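Light Chain (PDB 6BVD) cleaves protein substrates as the zinc metalloendopeptidase domain of the mosaic botulinum neurotoxin type HA, its target probably being a neuronal SNARE protein. Local coordinates at the interface of chains A and B. Residues are numbered along the deposited sequence; one frame, centred on the assembly and turned at random. Chains: chain A/B, Light Chain.

The interface of chains A and B. Residues chain A 95, 382-385, 389; chain B 95, 382-384, 389.
This is a two-fold symmetric contact between two copies of a clostridial neurotoxin zinc protease. Loop residues 382-384 of the chains pair as a short antiparallel beta bridge, with A:Asp383 opposite B:Asp383. The A:Asp384 backbone N donates to B:Leu382 O at 3.0 Å, and B:Asp384 N donates to A:Leu382 O at the same length. Both donors sit above the carbonyl plane. A:Leu382 O and B:Leu382 O lie 3.1 Å apart; both can only accept, a clash.

A:Asp384 carries the centre. Its CG is anti to the carbonyl carbon (chi1 -80°). CB packs against the methyl CD2 of B:Leu382 at 4.0 Å. OD1 is met by A:Lys95 NZ at 3.1 Å, from 61° above the carboxylate plane, and faces B:Asp384 OD2. OD2 faces B:Lys95 NZ at 2.5 Å, nearly along the C-O axis. It also meets B:Glu389 OE2 tip to tip at 3.1 Å. The carboxylate bridges both lysine amines in salt bridges. In the twin, A:Lys95 NZ reaches B:Asp384 OD2 at 2.7 Å, on the anti lone pair. A:Lys95 and B:Lys95 extend fully from helix 83-100 and cross the partner's aspartate at about a right angle.

The A:Asp384 and B:Asp384 carboxylates cross with planes 76° apart. Such crowding of acids would probably be repulsive if they are ionised. A:Asp384, A:Glu389 and their B twins are calcium ligands in this entry, so the ion, with the lysines, probably offsets the charge and lowers the acids' tendency to protonate. To one side, A:Asp383 OD1 accepts from both N and OG of A:Ser385, which probably steadies the loop. The same oxygen rests beside B:Leu382 CB. The calcium may come from crystallisation, and the dimer may be a crystal contact.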
# COMPACT_ATOMS: atom_id res chain seq x y z
N LYS A 95 -7.38 -4.61 1.61
CA LYS A 95 -6.64 -3.47 2.21
C LYS A 95 -6.27 -3.75 3.67
O LYS A 95 -5.15 -3.43 4.14
CB LYS A 95 -7.47 -2.19 2.08
CG LYS A 95 -6.65 -0.90 2.34
CD LYS A 95 -7.42 0.35 1.98
CE LYS A 95 -6.53 1.59 2.22
NZ LYS A 95 -7.12 2.69 1.45
N LEU A 382 -11.48 2.79 1.56
CA LEU A 382 -10.72 2.56 0.32
C LEU A 382 -9.97 3.78 -0.20
O LEU A 382 -9.12 3.64 -1.07
CB LEU A 382 -11.67 2.06 -0.78
CG LEU A 382 -12.17 0.63 -0.62
CD1 LEU A 382 -13.26 0.38 -1.65
CD2 LEU A 382 -11.02 -0.28 -0.86
N ASP A 383 -10.29 4.97 0.33
CA ASP A 383 -9.67 6.24 -0.07
C ASP A 383 -8.37 6.52 0.70
O ASP A 383 -8.40 6.79 1.92
CB ASP A 383 -10.69 7.39 0.17
CG ASP A 383 -10.24 8.74 -0.39
OD1 ASP A 383 -9.04 9.03 -0.52
OD2 ASP A 383 -11.14 9.56 -0.66
N ASP A 384 -7.23 6.51 -0.01
CA ASP A 384 -5.92 6.63 0.64
C ASP A 384 -5.67 8.01 1.26
O ASP A 384 -4.70 8.17 1.99
CB ASP A 384 -4.80 6.29 -0.37
CG ASP A 384 -4.61 4.76 -0.53
OD1 ASP A 384 -4.55 4.05 0.48
OD2 ASP A 384 -4.57 4.27 -1.68
N SER A 385 -6.51 9.00 0.95
CA SER A 385 -6.43 10.28 1.69
C SER A 385 -7.15 10.24 3.06
O SER A 385 -7.02 11.19 3.86
CB SER A 385 -7.00 11.44 0.86
OG SER A 385 -8.39 11.32 0.67
N GLU A 389 -3.05 1.73 3.95
CA GLU A 389 -2.42 0.48 4.44
C GLU A 389 -1.36 0.71 5.52
O GLU A 389 -1.33 0.02 6.53
CB GLU A 389 -1.72 -0.28 3.28
CG GLU A 389 -2.69 -0.85 2.20
CD GLU A 389 -3.06 0.13 1.09
OE1 GLU A 389 -2.66 1.34 1.07
OE2 GLU A 389 -3.82 -0.30 0.20
N LYS B 95 0.94 8.29 -3.28
CA LYS B 95 0.55 6.97 -3.81
C LYS B 95 1.42 6.55 -5.02
O LYS B 95 1.80 5.38 -5.13
CB LYS B 95 -0.92 6.98 -4.17
CG LYS B 95 -1.48 5.54 -4.39
CD LYS B 95 -3.03 5.53 -4.43
CE LYS B 95 -3.56 4.10 -4.56
NZ LYS B 95 -4.99 4.02 -4.18
N LEU B 382 -7.07 7.67 -5.90
CA LEU B 382 -6.92 7.38 -4.47
C LEU B 382 -7.82 6.20 -3.99
O LEU B 382 -7.65 5.70 -2.90
CB LEU B 382 -7.25 8.64 -3.66
CG LEU B 382 -6.19 9.75 -3.74
CD1 LEU B 382 -6.79 11.02 -3.10
CD2 LEU B 382 -4.95 9.32 -3.01
N ASP B 383 -8.74 5.75 -4.83
CA ASP B 383 -9.66 4.64 -4.50
C ASP B 383 -9.02 3.27 -4.79
O ASP B 383 -8.78 2.94 -5.96
CB ASP B 383 -10.94 4.79 -5.29
CG ASP B 383 -12.05 3.80 -4.86
OD1 ASP B 383 -11.77 2.71 -4.33
OD2 ASP B 383 -13.22 4.12 -5.11
N ASP B 384 -8.74 2.49 -3.76
CA ASP B 384 -8.00 1.24 -3.95
C ASP B 384 -8.83 0.17 -4.69
O ASP B 384 -8.27 -0.86 -5.06
CB ASP B 384 -7.54 0.66 -2.60
CG ASP B 384 -6.23 1.32 -2.06
OD1 ASP B 384 -5.27 1.47 -2.82
OD2 ASP B 384 -6.14 1.59 -0.85
N GLU B 389 -1.45 0.83 -5.16
CA GLU B 389 0.01 0.97 -5.16
C GLU B 389 0.66 -0.24 -5.87
O GLU B 389 1.59 -0.10 -6.68
CB GLU B 389 0.54 1.09 -3.72
CG GLU B 389 0.05 2.37 -2.97
CD GLU B 389 -1.30 2.23 -2.23
OE1 GLU B 389 -1.97 1.15 -2.33
OE2 GLU B 389 -1.71 3.21 -1.52